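Twin-arginine translocation pathway signal (Rhodoferax ferrireducens, PDB 5IM2) probably serves as the solute-binding protein of a TRAP-type transporter, holding a benzoate molecule in a pocket of its periplasmic-binding-protein fold. Local coordinates at residues N62-M67 with W294-Q299; T141-W146 with V162-V167; L51-M57 with V108-T114. One frame throughout, in Å; residues are numbered along the deposited sequence.

Contact 1. Residues N62-M67 with W294-Q299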
loop_
_atom_site.group_PDB
_atom_site.type_symbol
_atom_site.label_atom_id
_atom_site.label_comp_id
_atom_site.label_asym_id
_atom_site.label_seq_id
_atom_site.Cartn_x
_atom_site.Cartn_y
_atom_site.Cartn_z
ATOM N N ASN A 62 13.499 -1.011 -1.437
ATOM C CA ASN A 62 13.178 -2.284 -0.798
ATOM C C ASN A 62 12.166 -3.075 -1.621
ATOM O O ASN A 62 12.315 -4.281 -1.807
ATOM C CB ASN A 62 12.636 -2.028 0.624
ATOM C CG ASN A 62 12.078 -3.276 1.284
ATOM O OD1 ASN A 62 12.748 -4.315 1.343
ATOM N ND2 ASN A 62 10.859 -3.173 1.820
ATOM N N VAL A 63 11.114 -2.425 -2.115
ATOM C CA VAL A 63 10.115 -3.149 -2.905
ATOM C C VAL A 63 10.727 -3.760 -4.158
ATOM O O VAL A 63 10.540 -4.950 -4.442
ATOM C CB VAL A 63 8.934 -2.244 -3.273
ATOM C CG1 VAL A 63 8.053 -2.969 -4.260
ATOM C CG2 VAL A 63 8.145 -1.881 -2.039
ATOM N N TRP A 64 11.393 -2.946 -4.987
ATOM C CA TRP A 64 11.919 -3.503 -6.228
ATOM C C TRP A 64 12.890 -4.636 -5.943
ATOM O O TRP A 64 12.796 -5.713 -6.546
ATOM C CB TRP A 64 12.591 -2.416 -7.054
ATOM C CG TRP A 64 13.088 -2.860 -8.415
ATOM C CD1 TRP A 64 14.381 -3.049 -8.781
ATOM C CD2 TRP A 64 12.305 -3.071 -9.603
ATOM N NE1 TRP A 64 14.453 -3.406 -10.097
ATOM C CE2 TRP A 64 13.192 -3.421 -10.627
ATOM C CE3 TRP A 64 10.936 -3.012 -9.887
ATOM C CZ2 TRP A 64 12.767 -3.710 -11.924
ATOM C CZ3 TRP A 64 10.518 -3.295 -11.176
ATOM C CH2 TRP A 64 11.423 -3.637 -12.174
ATOM N N GLN A 65 13.841 -4.406 -5.026
ATOM C CA GLN A 65 14.935 -5.346 -4.813
ATOM C C GLN A 65 14.462 -6.618 -4.123
ATOM O O GLN A 65 14.904 -7.724 -4.471
ATOM C CB GLN A 65 16.047 -4.688 -3.985
ATOM C CG GLN A 65 16.761 -3.535 -4.639
ATOM C CD GLN A 65 17.661 -3.963 -5.754
ATOM O OE1 GLN A 65 18.220 -5.059 -5.723
ATOM N NE2 GLN A 65 17.812 -3.100 -6.765
ATOM N N ASN A 66 13.579 -6.493 -3.131
ATOM C CA ASN A 66 13.253 -7.624 -2.269
ATOM C C ASN A 66 11.865 -8.187 -2.472
ATOM O O ASN A 66 11.562 -9.247 -1.898
ATOM C CB ASN A 66 13.391 -7.217 -0.799
ATOM C CG ASN A 66 14.791 -6.817 -0.451
ATOM O OD1 ASN A 66 15.763 -7.473 -0.866
ATOM N ND2 ASN A 66 14.924 -5.728 0.288
ATOM N N MET A 67 11.024 -7.527 -3.266
ATOM C CA MET A 67 9.711 -8.062 -3.606
ATOM C C MET A 67 9.577 -8.311 -5.096
ATOM O O MET A 67 9.417 -9.466 -5.510
ATOM C CB MET A 67 8.611 -7.104 -3.111
ATOM C CG MET A 67 8.633 -6.993 -1.607
ATOM S SD MET A 67 7.780 -5.554 -0.936
ATOM C CE MET A 67 6.169 -5.782 -1.646
ATOM N N TRP A 294 3.240 -13.058 1.857
ATOM C CA TRP A 294 4.684 -12.936 1.736
ATOM C C TRP A 294 5.076 -11.524 1.306
ATOM O O TRP A 294 5.985 -10.923 1.878
ATOM C CB TRP A 294 5.201 -13.990 0.753
ATOM C CG TRP A 294 6.592 -13.779 0.444
ATOM C CD1 TRP A 294 7.663 -14.106 1.225
ATOM C CD2 TRP A 294 7.115 -13.122 -0.717
ATOM N NE1 TRP A 294 8.829 -13.698 0.604
ATOM C CE2 TRP A 294 8.513 -13.095 -0.589
ATOM C CE3 TRP A 294 6.529 -12.564 -1.861
ATOM C CZ2 TRP A 294 9.338 -12.524 -1.562
ATOM C CZ3 TRP A 294 7.349 -12.004 -2.824
ATOM C CH2 TRP A 294 8.735 -11.988 -2.669
ATOM N N LEU A 295 4.355 -10.954 0.351
ATOM C CA LEU A 295 4.632 -9.583 -0.069
ATOM C C LEU A 295 4.490 -8.610 1.091
ATOM O O LEU A 295 5.335 -7.724 1.284
ATOM C CB LEU A 295 3.709 -9.182 -1.223
ATOM C CG LEU A 295 4.008 -9.827 -2.566
ATOM C CD1 LEU A 295 2.905 -9.574 -3.578
ATOM C CD2 LEU A 295 5.325 -9.251 -3.111
ATOM N N GLY A 296 3.384 -8.700 1.836
ATOM C CA GLY A 296 3.214 -7.842 2.996
ATOM C C GLY A 296 4.301 -8.044 4.041
ATOM O O GLY A 296 4.817 -7.083 4.605
ATOM N N ARG A 297 4.659 -9.302 4.328
ATOM C CA ARG A 297 5.685 -9.560 5.322
ATOM C C ARG A 297 6.995 -8.862 4.940
ATOM O O ARG A 297 7.642 -8.213 5.776
ATOM C CB ARG A 297 5.897 -11.066 5.477
ATOM C CG ARG A 297 6.793 -11.396 6.601
ATOM C CD ARG A 297 7.063 -12.881 6.814
ATOM N NE ARG A 297 8.008 -12.972 7.919
ATOM C CZ ARG A 297 7.720 -13.319 9.171
ATOM N NH1 ARG A 297 6.497 -13.712 9.531
ATOM N NH2 ARG A 297 8.698 -13.313 10.069
ATOM N N VAL A 298 7.391 -8.987 3.673
ATOM C CA VAL A 298 8.667 -8.432 3.202
ATOM C C VAL A 298 8.619 -6.909 3.196
ATOM O O VAL A 298 9.604 -6.239 3.560
ATOM C CB VAL A 298 9.011 -9.007 1.819
ATOM C CG1 VAL A 298 10.233 -8.321 1.244
ATOM C CG2 VAL A 298 9.260 -10.517 1.940
ATOM N N GLN A 299 7.475 -6.330 2.821
ATOM C CA GLN A 299 7.377 -4.871 2.833
ATOM C C GLN A 299 7.553 -4.335 4.254
ATOM O O GLN A 299 8.307 -3.378 4.496
ATOM C CB GLN A 299 6.067 -4.401 2.233
ATOM C CG GLN A 299 6.155 -2.894 1.792
ATOM C CD GLN A 299 5.082 -2.492 0.818
ATOM O OE1 GLN A 299 4.158 -3.233 0.529
ATOM N NE2 GLN A 299 5.189 -1.285 0.339
HETATM O O HOH W 1 12.341 -6.338 3.206
#
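Met67 and Val298 meet at the centre of an apolar crossing between two helix segments whose directions differ by 126°. Met67 CG packs 3.5 Å from Val298 CG1, the two side chains lying alongside and running opposite ways. Because the thioether bends at its last torsion (chi3 56°), its sulfur and methyl reach different partners: Met67 SD rests 3.8 Å from Gln299 CB, while CE lies 3.6 Å from Leu295 O and also touches Leu295 CD2. Beside this pair, Asn66 CB approaches Val298 CG1, and the Trp294 six-membered ring turns its rim to the last turn of segment 62-67, with Met67 O at the ring edge 3.9 Å from Trp294 CH2.

Polar linkage runs through water. One molecule donates to Asn62 OD1 and to Val298 O, both at 2.8 Å, bridging the helices. The same OD1 accepts from Asn66 ND2 at 2.8 Å in an almost straight bond lying in the carbonyl plane, so two donors grip it and hold the Asn62 amide. Its ND2 turns to Glu234, whose carboxylate also receives Gln299 NE2; Gln299 OE1 takes Gln166 NE2, and the side chain of Gln299 lines the benzoate pocket.

Segment 62-67 opens helix 62-78, which follows strand 49-55. Segment 294-299 belongs to helix 289-301; Met67 and Leu295 both touch Gln166 of strand 161-167.

Contact 2. Residues T141-W146 with V162-V167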
loop_
_atom_site.group_PDB
_atom_site.type_symbol
_atom_site.label_atom_id
_atom_site.label_comp_id
_atom_site.label_asym_id
_atom_site.label_seq_id
_atom_site.Cartn_x
_atom_site.Cartn_y
_atom_site.Cartn_z
ATOM N N THR A 141 -2.664 -8.917 7.626
ATOM C CA THR A 141 -3.636 -8.041 6.974
ATOM C C THR A 141 -3.639 -8.224 5.460
ATOM O O THR A 141 -4.685 -8.069 4.811
ATOM C CB THR A 141 -3.343 -6.598 7.382
ATOM O OG1 THR A 141 -3.317 -6.541 8.818
ATOM C CG2 THR A 141 -4.418 -5.652 6.896
ATOM N N SER A 142 -2.462 -8.500 4.866
ATOM C CA SER A 142 -2.417 -8.850 3.451
ATOM C C SER A 142 -3.187 -10.130 3.156
ATOM O O SER A 142 -3.859 -10.232 2.128
ATOM C CB SER A 142 -0.965 -9.031 2.995
ATOM O OG SER A 142 -0.259 -7.792 3.044
ATOM N N ARG A 143 -3.023 -11.155 3.994
ATOM C CA ARG A 143 -3.779 -12.384 3.777
ATOM C C ARG A 143 -5.271 -12.103 3.851
ATOM O O ARG A 143 -6.052 -12.612 3.044
ATOM C CB ARG A 143 -3.389 -13.429 4.814
ATOM C CG ARG A 143 -2.007 -13.948 4.645
ATOM C CD ARG A 143 -1.551 -14.773 5.869
ATOM N NE ARG A 143 -2.364 -15.963 6.087
ATOM C CZ ARG A 143 -2.064 -17.177 5.649
ATOM N NH1 ARG A 143 -0.958 -17.388 4.955
ATOM N NH2 ARG A 143 -2.896 -18.190 5.900
ATOM N N ALA A 144 -5.675 -11.306 4.831
ATOM C CA ALA A 144 -7.077 -10.907 4.973
ATOM C C ALA A 144 -7.585 -10.172 3.747
ATOM O O ALA A 144 -8.724 -10.376 3.324
ATOM C CB ALA A 144 -7.241 -10.039 6.226
ATOM N N CYS A 145 -6.758 -9.297 3.173
ATOM C CA CYS A 145 -7.142 -8.564 1.970
ATOM C C CYS A 145 -7.409 -9.517 0.815
ATOM O O CYS A 145 -8.414 -9.383 0.103
ATOM C CB CYS A 145 -6.041 -7.561 1.608
ATOM S SG CYS A 145 -6.503 -6.376 0.333
ATOM N N TRP A 146 -6.523 -10.494 0.613
ATOM C CA TRP A 146 -6.739 -11.474 -0.450
ATOM C C TRP A 146 -8.098 -12.165 -0.299
ATOM O O TRP A 146 -8.918 -12.187 -1.238
ATOM C CB TRP A 146 -5.620 -12.525 -0.474
ATOM C CG TRP A 146 -5.970 -13.575 -1.485
ATOM C CD1 TRP A 146 -6.612 -14.779 -1.260
ATOM C CD2 TRP A 146 -5.763 -13.500 -2.897
ATOM N NE1 TRP A 146 -6.788 -15.451 -2.442
ATOM C CE2 TRP A 146 -6.289 -14.686 -3.466
ATOM C CE3 TRP A 146 -5.162 -12.564 -3.740
ATOM C CZ2 TRP A 146 -6.251 -14.930 -4.819
ATOM C CZ3 TRP A 146 -5.124 -12.822 -5.095
ATOM C CH2 TRP A 146 -5.650 -13.994 -5.617
ATOM N N VAL A 162 -6.012 -10.918 -11.002
ATOM C CA VAL A 162 -5.285 -10.495 -9.811
ATOM C C VAL A 162 -4.421 -11.639 -9.310
ATOM O O VAL A 162 -4.904 -12.747 -9.023
ATOM C CB VAL A 162 -6.228 -9.978 -8.725
ATOM C CG1 VAL A 162 -5.472 -9.627 -7.428
ATOM C CG2 VAL A 162 -6.922 -8.716 -9.242
ATOM N N LEU A 163 -3.127 -11.371 -9.237
ATOM C CA LEU A 163 -2.159 -12.324 -8.740
ATOM C C LEU A 163 -1.937 -12.222 -7.241
ATOM O O LEU A 163 -1.671 -13.247 -6.610
ATOM C CB LEU A 163 -0.823 -12.118 -9.460
ATOM C CG LEU A 163 -0.881 -12.068 -10.983
ATOM C CD1 LEU A 163 0.535 -11.964 -11.595
ATOM C CD2 LEU A 163 -1.589 -13.269 -11.581
ATOM N N ALA A 164 -2.025 -11.024 -6.657
ATOM C CA ALA A 164 -1.797 -10.821 -5.234
ATOM C C ALA A 164 -2.356 -9.475 -4.815
ATOM O O ALA A 164 -2.528 -8.565 -5.642
ATOM C CB ALA A 164 -0.305 -10.929 -4.873
ATOM N N LEU A 165 -2.648 -9.382 -3.508
ATOM C CA LEU A 165 -3.176 -8.202 -2.826
ATOM C C LEU A 165 -2.467 -8.078 -1.486
ATOM O O LEU A 165 -2.290 -9.088 -0.804
ATOM C CB LEU A 165 -4.690 -8.320 -2.582
ATOM C CG LEU A 165 -5.537 -8.245 -3.832
ATOM C CD1 LEU A 165 -6.854 -8.964 -3.558
ATOM C CD2 LEU A 165 -5.762 -6.775 -4.247
ATOM N N GLN A 166 -2.054 -6.870 -1.092
ATOM C CA GLN A 166 -1.269 -6.731 0.134
ATOM C C GLN A 166 -1.288 -5.291 0.632
ATOM O O GLN A 166 -1.817 -4.385 -0.023
ATOM C CB GLN A 166 0.164 -7.238 -0.083
ATOM C CG GLN A 166 0.839 -6.735 -1.355
ATOM C CD GLN A 166 2.083 -5.889 -1.134
ATOM O OE1 GLN A 166 2.864 -5.709 -2.039
ATOM N NE2 GLN A 166 2.240 -5.341 0.030
ATOM N N VAL A 167 -0.801 -5.130 1.858
ATOM C CA VAL A 167 -0.683 -3.840 2.527
ATOM C C VAL A 167 0.775 -3.653 2.942
ATOM O O VAL A 167 1.571 -4.598 2.911
ATOM C CB VAL A 167 -1.617 -3.708 3.740
ATOM C CG1 VAL A 167 -3.057 -3.932 3.295
ATOM C CG2 VAL A 167 -1.182 -4.674 4.856
#
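Ser142 holds OG beside its own backbone N and opposite the carbonyl carbon (chi1 -67°), which sets the hydroxyl against Val167 N; at Trp146, CG stands anti to the backbone N (chi1 174°), which sends the indole along the strand toward Val162. Ser142 OG accepts the backbone N-H of Val167 at 3.0 Å, a nearly straight bond of 165°. The hydroxyl is also hydrogen-bonded to Ala138 O, a turn earlier in the helix, so it ties the strand backbone to the helix backbone. The approach is close here: Ser142 OG lies 3.2 Å from Gln166 CB.

The remaining contacts are van der Waals, mostly between apolar groups, with strand carbonyls at the indole rim. Val167 CG2 packs 3.8 Å from Thr141 CB, their side chains crossing at about a right angle, and Cys145 SG rests 3.9 Å from Leu165 CB. At the far end Val162 O lies in the indole plane at its edge, 3.7 Å from Trp146 CH2. Trp146 CZ3 approaches Leu163 O, Ala164 CA and Val162 CG1, and CE3 meets Leu165 CD1. An alanine in place of Trp146 is likely to open a gap over residues 162 to 165 and strip Leu165 CD1 of its aromatic neighbour.

Leu163 and Ala164, both facing Leu265, form a classic beta bulge against strand 262-267. Strand 161-167 is an outermost strand of the five-stranded sheet; helix 289-301 also packs on Trp146 and Ala164, and helix 350-367 meets the helix at Arg143 and Ala144.

Contact 3. Residues L51-M57 with V108-T114. With BEZ (benzoic acid), chain B.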
loop_
_atom_site.group_PDB
_atom_site.type_symbol
_atom_site.label_atom_id
_atom_site.label_comp_id
_atom_site.label_asym_id
_atom_site.label_seq_id
_atom_site.Cartn_x
_atom_site.Cartn_y
_atom_site.Cartn_z
ATOM N N LEU A 51 7.153 -11.562 -20.423
ATOM C CA LEU A 51 6.108 -10.726 -19.855
ATOM C C LEU A 51 6.688 -9.372 -19.480
ATOM O O LEU A 51 7.764 -9.295 -18.880
ATOM C CB LEU A 51 5.499 -11.392 -18.617
ATOM C CG LEU A 51 4.895 -12.774 -18.838
ATOM C CD1 LEU A 51 4.497 -13.378 -17.509
ATOM C CD2 LEU A 51 3.712 -12.746 -19.786
ATOM N N LYS A 52 5.955 -8.305 -19.806
ATOM C CA LYS A 52 6.344 -6.956 -19.427
ATOM C C LYS A 52 5.762 -6.601 -18.066
ATOM O O LYS A 52 4.544 -6.682 -17.863
ATOM C CB LYS A 52 5.876 -5.949 -20.468
ATOM C CG LYS A 52 6.525 -6.154 -21.807
ATOM C CD LYS A 52 6.072 -5.054 -22.781
ATOM C CE LYS A 52 6.467 -5.368 -24.209
ATOM N NZ LYS A 52 5.263 -5.358 -25.084
ATOM N N PHE A 53 6.638 -6.185 -17.154
ATOM C CA PHE A 53 6.293 -5.790 -15.783
ATOM C C PHE A 53 6.583 -4.296 -15.617
ATOM O O PHE A 53 7.665 -3.837 -15.985
ATOM C CB PHE A 53 7.120 -6.623 -14.802
ATOM C CG PHE A 53 6.828 -6.372 -13.342
ATOM C CD1 PHE A 53 7.329 -5.257 -12.687
ATOM C CD2 PHE A 53 6.135 -7.313 -12.602
ATOM C CE1 PHE A 53 7.096 -5.053 -11.346
ATOM C CE2 PHE A 53 5.891 -7.107 -11.252
ATOM C CZ PHE A 53 6.368 -5.954 -10.629
ATOM N N HIS A 54 5.611 -3.521 -15.103
ATOM C CA HIS A 54 5.762 -2.077 -14.952
ATOM C C HIS A 54 5.323 -1.636 -13.565
ATOM O O HIS A 54 4.279 -2.079 -13.079
ATOM C CB HIS A 54 4.905 -1.313 -16.011
ATOM C CG HIS A 54 5.321 0.100 -16.279
ATOM N ND1 HIS A 54 4.457 1.008 -16.850
ATOM C CD2 HIS A 54 6.503 0.749 -16.139
ATOM C CE1 HIS A 54 5.067 2.170 -17.000
ATOM N NE2 HIS A 54 6.310 2.041 -16.571
ATOM N N THR A 55 6.073 -0.712 -12.962
ATOM C CA THR A 55 5.659 -0.125 -11.690
ATOM C C THR A 55 6.339 1.221 -11.503
ATOM O O THR A 55 7.143 1.662 -12.333
ATOM C CB THR A 55 5.986 -1.085 -10.529
ATOM O OG1 THR A 55 5.462 -0.584 -9.293
ATOM C CG2 THR A 55 7.484 -1.285 -10.374
ATOM N N PHE A 56 6.020 1.872 -10.387
ATOM C CA PHE A 56 6.447 3.241 -10.121
ATOM C C PHE A 56 7.608 3.315 -9.127
ATOM O O PHE A 56 8.166 4.406 -8.905
ATOM C CB PHE A 56 5.238 4.064 -9.608
ATOM C CG PHE A 56 4.705 3.581 -8.275
ATOM C CD1 PHE A 56 5.202 4.087 -7.087
ATOM C CD2 PHE A 56 3.706 2.627 -8.202
ATOM C CE1 PHE A 56 4.735 3.632 -5.869
ATOM C CE2 PHE A 56 3.240 2.168 -6.974
ATOM C CZ PHE A 56 3.748 2.690 -5.811
ATOM N N MET A 57 8.022 2.169 -8.566
ATOM C CA MET A 57 9.099 2.131 -7.592
ATOM C C MET A 57 10.436 2.413 -8.258
ATOM O O MET A 57 10.676 2.035 -9.407
ATOM C CB MET A 57 9.160 0.760 -6.914
ATOM C CG MET A 57 7.908 0.388 -6.125
ATOM S SD MET A 57 7.421 1.622 -4.894
ATOM C CE MET A 57 8.817 1.567 -3.759
ATOM N N VAL A 108 -1.013 -2.929 -22.682
ATOM C CA VAL A 108 0.216 -2.175 -22.908
ATOM C C VAL A 108 1.384 -2.884 -22.250
ATOM O O VAL A 108 2.479 -2.991 -22.826
ATOM C CB VAL A 108 0.038 -0.748 -22.355
ATOM C CG1 VAL A 108 1.292 0.057 -22.530
ATOM C CG2 VAL A 108 -1.124 -0.064 -23.059
ATOM N N VAL A 109 1.174 -3.362 -21.012
ATOM C CA VAL A 109 2.082 -4.281 -20.344
ATOM C C VAL A 109 1.306 -5.512 -19.878
ATOM O O VAL A 109 0.078 -5.555 -19.929
ATOM C CB VAL A 109 2.774 -3.605 -19.144
ATOM C CG1 VAL A 109 3.609 -2.408 -19.625
ATOM C CG2 VAL A 109 1.754 -3.185 -18.124
ATOM N N ASP A 110 2.037 -6.505 -19.355
ATOM C CA ASP A 110 1.393 -7.721 -18.856
ATOM C C ASP A 110 1.122 -7.718 -17.353
ATOM O O ASP A 110 0.086 -8.241 -16.924
ATOM C CB ASP A 110 2.233 -8.950 -19.213
ATOM C CG ASP A 110 2.425 -9.093 -20.692
ATOM O OD1 ASP A 110 1.421 -9.437 -21.364
ATOM O OD2 ASP A 110 3.555 -8.852 -21.182
ATOM N N ILE A 111 2.019 -7.172 -16.526
ATOM C CA ILE A 111 1.867 -7.211 -15.074
ATOM C C ILE A 111 2.244 -5.860 -14.495
ATOM O O ILE A 111 3.259 -5.268 -14.878
ATOM C CB ILE A 111 2.733 -8.321 -14.425
ATOM C CG1 ILE A 111 2.314 -9.689 -14.946
ATOM C CG2 ILE A 111 2.646 -8.243 -12.913
ATOM C CD1 ILE A 111 3.334 -10.770 -14.600
ATOM N N ILE A 112 1.419 -5.366 -13.567
ATOM C CA ILE A 112 1.699 -4.135 -12.838
ATOM C C ILE A 112 1.560 -4.382 -11.338
ATOM O O ILE A 112 0.884 -5.315 -10.890
ATOM C CB ILE A 112 0.796 -2.957 -13.309
ATOM C CG1 ILE A 112 -0.683 -3.232 -13.091
ATOM C CG2 ILE A 112 1.045 -2.723 -14.772
ATOM C CD1 ILE A 112 -1.227 -2.748 -11.789
ATOM N N TRP A 113 2.232 -3.522 -10.552
ATOM C CA TRP A 113 2.063 -3.439 -9.106
ATOM C C TRP A 113 1.783 -1.978 -8.789
ATOM O O TRP A 113 2.591 -1.101 -9.144
ATOM C CB TRP A 113 3.315 -3.931 -8.365
ATOM C CG TRP A 113 3.270 -3.982 -6.868
ATOM C CD1 TRP A 113 2.839 -5.027 -6.096
ATOM C CD2 TRP A 113 3.753 -2.989 -5.965
ATOM N NE1 TRP A 113 3.003 -4.724 -4.757
ATOM C CE2 TRP A 113 3.589 -3.498 -4.655
ATOM C CE3 TRP A 113 4.316 -1.718 -6.130
ATOM C CZ2 TRP A 113 3.944 -2.778 -3.520
ATOM C CZ3 TRP A 113 4.663 -1.007 -5.007
ATOM C CH2 TRP A 113 4.496 -1.543 -3.722
ATOM N N THR A 114 0.624 -1.716 -8.204
ATOM C CA THR A 114 0.180 -0.343 -7.969
ATOM C C THR A 114 -0.658 -0.263 -6.698
ATOM O O THR A 114 -1.040 -1.278 -6.112
ATOM C CB THR A 114 -0.616 0.196 -9.174
ATOM O OG1 THR A 114 -0.689 1.629 -9.110
ATOM C CG2 THR A 114 -2.050 -0.400 -9.208
HETATM C C BEZ B . 2.799 5.359 -0.863
HETATM O O1 BEZ B . 2.486 5.859 0.255
HETATM O O2 BEZ B . 2.380 5.896 -1.915
HETATM C C1 BEZ B . 3.692 4.156 -0.924
HETATM C C2 BEZ B . 4.020 3.600 -2.157
HETATM C C3 BEZ B . 4.879 2.500 -2.190
HETATM C C4 BEZ B . 5.366 1.968 -1.009
HETATM C C5 BEZ B . 5.017 2.508 0.214
HETATM C C6 BEZ B . 4.167 3.619 0.256
#
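A single carbonyl, Lys52 O, takes two consecutive backbone N-H groups, those of Asp110 and Ile111, each at 2.9 Å. Ile111 N comes nearly along the C=O axis, whereas Asp110 N is tilted 18° from the carbonyl plane. Asp110 then returns the grip, its OD2 accepting Lys52 N through the anti lone pair in an almost straight 2.8 Å bond. The carboxylate thus replaces a backbone carbonyl where the strand begins, and Ser271 holds its other oxygen.

Farther along, His54 N donates to Ile111 O, and the pairs Phe53-Ile111 and His54-Ile112 form parallel bridges. Phe53 CD2 packs 3.6 Å from Ile111 CG2. Thr55 carries OG1 anti to its backbone N (chi1 -174°), which lets the hydroxyl donate to Trp113 O at 2.9 Å while lying at the edge of the indole.

Nearer the ligand, Phe56 and Trp113 are turned only 22° from each other, yet so displaced that their rings scarcely overlap. Met57 CG touches Trp113 CZ3 at 3.7 Å, and Met57 SD makes an oblique Met-aromatic contact with that ring and touches benzoate C3. Trp113 NE1 is hydrogen-bonded to Gln166 OE1. Benzoate C2 meets the edge of Phe56, 3.8 Å from CZ.

Such parallel strands, 49-55 and 111-114, linked through helix 62-78, edge strand 83-88 and helix 100-106 and ending at the ligand, are characteristic of the alpha/beta domains of DctP-family periplasmic solute-binding proteins.

How the contacts relate
Contact centres lie about 13 Å (1 and 2), 16 Å (1 and 3) and 17 Å (2 and 3) apart. Contacts 2 and 3 share the five-stranded mixed sheet, where strand 262-267 separates strand 111-114 from strand 161-167; helices 62-78 and 289-301 of contact 1 pack against it. Along the chain contact 3 closes before contact 2 opens, contact 2 nests within the loop closed by contact 1, and contacts 1 and 3 interleave. Gln166 joins all three, through Gln299 in contact 1 and Trp113 in contact 3. Distant chain segments are thus gathered around one sheet, where Phe56, Met57 and Gln299 contribute to a benzoate pocket completed by residues on and around the second sheet.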